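Local coordinates for CSOR (Streptomyces lividans, PDB 4ADZ), which senses copper and represses transcription of the copper-sensitive operon, probably releasing its operator DNA when copper(I) binds, at the interface of chains A and B. Residues are numbered along the deposited sequence; one frame, centred on the assembly and turned at random. Chains: chain A/B, CSOR.

Contact 1: the interface of chains A and B. Residues chain A 92, 95-96, 99-100, 129; chain B 81-82, 85.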
loop_
_atom_site.group_PDB
_atom_site.type_symbol
_atom_site.label_atom_id
_atom_site.label_comp_id
_atom_site.label_asym_id
_atom_site.label_seq_id
_atom_site.Cartn_x
_atom_site.Cartn_y
_atom_site.Cartn_z
ATOM N N LEU A 92 -0.683 -4.516 11.734
ATOM C CA LEU A 92 -1.789 -5.346 11.139
ATOM C C LEU A 92 -1.302 -6.092 9.905
ATOM O O LEU A 92 -1.699 -7.254 9.700
ATOM C CB LEU A 92 -3.018 -4.499 10.809
ATOM C CG LEU A 92 -3.930 -4.202 11.995
ATOM C CD1 LEU A 92 -4.755 -2.963 11.749
ATOM C CD2 LEU A 92 -4.822 -5.402 12.440
ATOM N N PHE A 95 0.917 -8.940 10.983
ATOM C CA PHE A 95 -0.016 -9.999 11.494
ATOM C C PHE A 95 -0.619 -10.786 10.295
ATOM O O PHE A 95 -0.598 -12.046 10.267
ATOM C CB PHE A 95 -1.126 -9.360 12.350
ATOM C CG PHE A 95 -2.248 -10.311 12.743
ATOM C CD1 PHE A 95 -2.098 -11.226 13.774
ATOM C CD2 PHE A 95 -3.453 -10.265 12.100
ATOM C CE1 PHE A 95 -3.140 -12.098 14.116
ATOM C CE2 PHE A 95 -4.512 -11.111 12.455
ATOM C CZ PHE A 95 -4.344 -12.030 13.451
ATOM N N ALA A 96 -1.069 -10.074 9.284
ATOM C CA ALA A 96 -1.712 -10.686 8.097
ATOM C C ALA A 96 -0.692 -11.606 7.386
ATOM O O ALA A 96 -1.004 -12.749 7.026
ATOM C CB ALA A 96 -2.231 -9.616 7.144
ATOM N N LEU A 99 -0.170 -14.854 9.274
ATOM C CA LEU A 99 -1.310 -15.797 9.028
ATOM C C LEU A 99 -1.243 -16.378 7.600
ATOM O O LEU A 99 -1.476 -17.573 7.407
ATOM C CB LEU A 99 -2.652 -15.133 9.259
ATOM C CG LEU A 99 -3.289 -15.162 10.644
ATOM C CD1 LEU A 99 -2.302 -14.517 11.591
ATOM C CD2 LEU A 99 -4.606 -14.397 10.510
ATOM N N LEU A 100 -0.848 -15.579 6.633
ATOM C CA LEU A 100 -0.760 -16.073 5.263
ATOM C C LEU A 100 0.341 -17.129 5.130
ATOM O O LEU A 100 0.153 -18.173 4.519
ATOM C CB LEU A 100 -0.459 -14.942 4.334
ATOM C CG LEU A 100 -0.368 -15.313 2.892
ATOM C CD1 LEU A 100 -1.788 -15.790 2.480
ATOM C CD2 LEU A 100 0.119 -14.132 2.075
ATOM N N ALA A 129 -6.889 -12.893 -1.497
ATOM C CA ALA A 129 -6.648 -12.306 -0.186
ATOM C C ALA A 129 -5.381 -11.449 -0.258
ATOM O O ALA A 129 -5.336 -10.375 0.322
ATOM C CB ALA A 129 -6.497 -13.366 0.917
ATOM N N ILE B 81 -10.222 -14.217 8.459
ATOM C CA ILE B 81 -9.499 -13.271 9.319
ATOM C C ILE B 81 -8.778 -12.206 8.491
ATOM O O ILE B 81 -8.815 -10.994 8.831
ATOM C CB ILE B 81 -8.532 -13.984 10.285
ATOM C CG1 ILE B 81 -9.314 -14.943 11.214
ATOM C CG2 ILE B 81 -7.782 -12.945 11.138
ATOM C CD1 ILE B 81 -8.458 -15.840 12.134
ATOM N N LEU B 82 -8.083 -12.633 7.442
ATOM C CA LEU B 82 -7.430 -11.690 6.523
ATOM C C LEU B 82 -8.374 -10.688 5.944
ATOM O O LEU B 82 -8.080 -9.483 5.908
ATOM C CB LEU B 82 -6.663 -12.408 5.426
ATOM C CG LEU B 82 -5.499 -13.277 5.846
ATOM C CD1 LEU B 82 -4.830 -13.977 4.626
ATOM C CD2 LEU B 82 -4.471 -12.478 6.606
ATOM N N VAL B 85 -8.853 -8.193 8.626
ATOM C CA VAL B 85 -7.604 -7.392 8.787
ATOM C C VAL B 85 -7.621 -6.270 7.732
ATOM O O VAL B 85 -7.310 -5.068 8.021
ATOM C CB VAL B 85 -6.307 -8.183 8.744
ATOM C CG1 VAL B 85 -4.999 -7.277 8.681
ATOM C CG2 VAL B 85 -6.223 -9.203 9.915
#
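Helix packs against helix in this apolar part of the two-fold interface between chains A and B, helping to join two copies of the repressor within the four-subunit assembly. B:Leu82, B:Ile81 and B:Val85 meet a face of the partner helix formed by A:Leu92, A:Phe95, A:Ala96 and A:Leu99. The two branches of B:Leu82 do different work. CD2 presses on the backbone at A:Ala96, 3.6 Å from its CA, where the small methyl side chain allows so near an approach. CD1 diverges toward A:Ala129 CB and CD1 of A:Leu100, whose side chain it meets at about a right angle. Cutting B:Leu82 back to an alanine is likely to open a gap between A:Ala96 and A:Ala129 and take away the methyl that A:Leu100 CD1 meets. B:Val85 also splits its methyls. Its CG1, anti to the backbone N (chi1 171°), lies 3.9 Å from A:Ala96 CB and also reaches A:Leu92 CB. Its CG2 meets the rim of the A:Phe95 ring in the ring plane, 3.6 Å from CE2. With CG anti to the backbone N (chi1 171°), the A:Phe95 ring presents its CD2-CE2 edge to B:Val85, and A:Leu99 CD1 lies over one face, 3.6 Å above the plane and offset toward the rim, which may limit its turning. The other methyl of A:Leu99, CD2, packs 3.5 Å from CG2 of B:Ile81, the two side chains crossing nearly perpendicular; the same CG2 also approaches A:Phe95 CE2. The patch lies mainly where helix 78-114 of each chain packs roughly antiparallel against its twin, with helix 116-134 of chain A adding A:Ala129 beside B:Leu82.

Contact 2: the interface of chains A and B. Residues chain A 86-87, 90; chain B 132-133, 136.
A:Ser86 and B:Arg132 meet mainly through carbon, the aliphatic stem of the arginine lying alongside the small serine. This mixed patch of the two-fold interface sets the C-terminal end of one subunit against the long helix of the other and probably helps hold the pair. CG of B:Arg132 is 3.6 Å from CB of A:Ser86, and NE, farther along the same chain, lies near that CB as well. The stem leaves its helix with CG anti to the backbone N (chi1 170°) and then bends at chi2 (79°), which carries the guanidinium along the partner helix past A:Ser86 toward A:Ala87. A second apolar touch involves B:Thr136, whose methyl CG2 lies 3.9 Å from A:Lys90 CA; this terminal residue is poorly ordered, and its placement deserves caution. Among the polar and charged groups, A:Ser86 OG faces the start of B:Leu133, 3.8 Å from the backbone N, a contact too long to count as a hydrogen bond. The guanidinium of B:Arg132 turns an edge to A:Ala87, whose CA lies in its plane, while NH2 is 3.8 Å from that residue's N. The side chain of A:Lys90 crosses the arginine at about a right angle and brings its CD 3.8 Å from NH2. Its chain bends at chi4 (60°), and NZ ends 4.9 Å from NH1 of B:Arg132. Two like charges at that separation would probably disfavour each other somewhat, unless solvent or neighbouring groups offset them. In the fold, helix 78-114 of chain A supplies A:Ser86, A:Ala87 and A:Lys90, while B:Arg132 and B:Leu133 come from the last turn of helix 116-134 and B:Thr136 from the C-terminal end just beyond it.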
loop_
_atom_site.group_PDB
_atom_site.type_symbol
_atom_site.label_atom_id
_atom_site.label_comp_id
_atom_site.label_asym_id
_atom_site.label_seq_id
_atom_site.Cartn_x
_atom_site.Cartn_y
_atom_site.Cartn_z
ATOM N N SER A 86 0.235 4.818 11.217
ATOM C CA SER A 86 1.059 4.071 10.293
ATOM C C SER A 86 1.697 2.904 11.031
ATOM O O SER A 86 1.757 1.774 10.508
ATOM C CB SER A 86 2.124 5.023 9.651
ATOM O OG SER A 86 1.472 5.909 8.751
ATOM N N ALA A 87 2.109 3.105 12.276
ATOM C CA ALA A 87 2.616 2.019 13.050
ATOM C C ALA A 87 1.565 0.908 13.246
ATOM O O ALA A 87 1.941 -0.276 13.213
ATOM C CB ALA A 87 3.177 2.466 14.393
ATOM N N LYS A 90 0.987 -0.954 9.938
ATOM C CA LYS A 90 2.134 -1.833 9.736
ATOM C C LYS A 90 2.029 -3.085 10.563
ATOM O O LYS A 90 2.296 -4.180 10.035
ATOM C CB LYS A 90 3.454 -1.062 9.965
ATOM C CG LYS A 90 4.733 -1.874 9.909
ATOM C CD LYS A 90 5.950 -1.139 10.511
ATOM C CE LYS A 90 7.250 -1.905 10.295
ATOM N NZ LYS A 90 7.521 -2.084 8.846
ATOM N N ARG B 132 5.014 7.929 4.623
ATOM C CA ARG B 132 4.993 6.860 5.599
ATOM C C ARG B 132 3.642 6.099 5.455
ATOM O O ARG B 132 3.620 4.847 5.472
ATOM C CB ARG B 132 5.278 7.422 6.985
ATOM C CG ARG B 132 5.064 6.483 8.163
ATOM C CD ARG B 132 6.186 5.492 8.387
ATOM N NE ARG B 132 5.729 4.570 9.429
ATOM C CZ ARG B 132 6.152 3.334 9.662
ATOM N NH1 ARG B 132 7.147 2.776 8.960
ATOM N NH2 ARG B 132 5.550 2.660 10.653
ATOM N N LEU B 133 2.561 6.840 5.265
ATOM C CA LEU B 133 1.234 6.284 4.954
ATOM C C LEU B 133 1.242 5.414 3.696
ATOM O O LEU B 133 0.649 4.299 3.677
ATOM C CB LEU B 133 0.203 7.391 4.792
ATOM C CG LEU B 133 -1.284 7.096 4.575
ATOM C CD1 LEU B 133 -1.817 6.098 5.593
ATOM C CD2 LEU B 133 -2.091 8.397 4.693
ATOM N N THR B 136 2.482 1.733 4.008
ATOM C CA THR B 136 1.539 0.721 4.479
ATOM C C THR B 136 0.490 0.555 3.364
ATOM O O THR B 136 -0.699 0.375 3.609
ATOM C CB THR B 136 0.891 1.083 5.847
ATOM O OG1 THR B 136 1.755 1.940 6.640
ATOM C CG2 THR B 136 0.591 -0.164 6.608
ATOM O OXT THR B 136 0.799 0.583 2.147
#

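Contact 1 and contact 2 have centres about 16 Å apart and draw on successive stretches of one helix, 78-114 of chain A. Contact 2 uses its part from A:Ser86 to A:Lys90, and contact 1 follows from A:Leu92 to A:Leu100. Helix 116-134 joins in both, from chain A in contact 1 and from chain B in contact 2. Since the two-fold axis repeats each patch with the chains exchanged, the long helices and C-terminal helices of both subunits interlock: contact 1 contributes an apolar seam, contact 2 a more polar one. Together they probably steady the pairing of subunits within the tetramer.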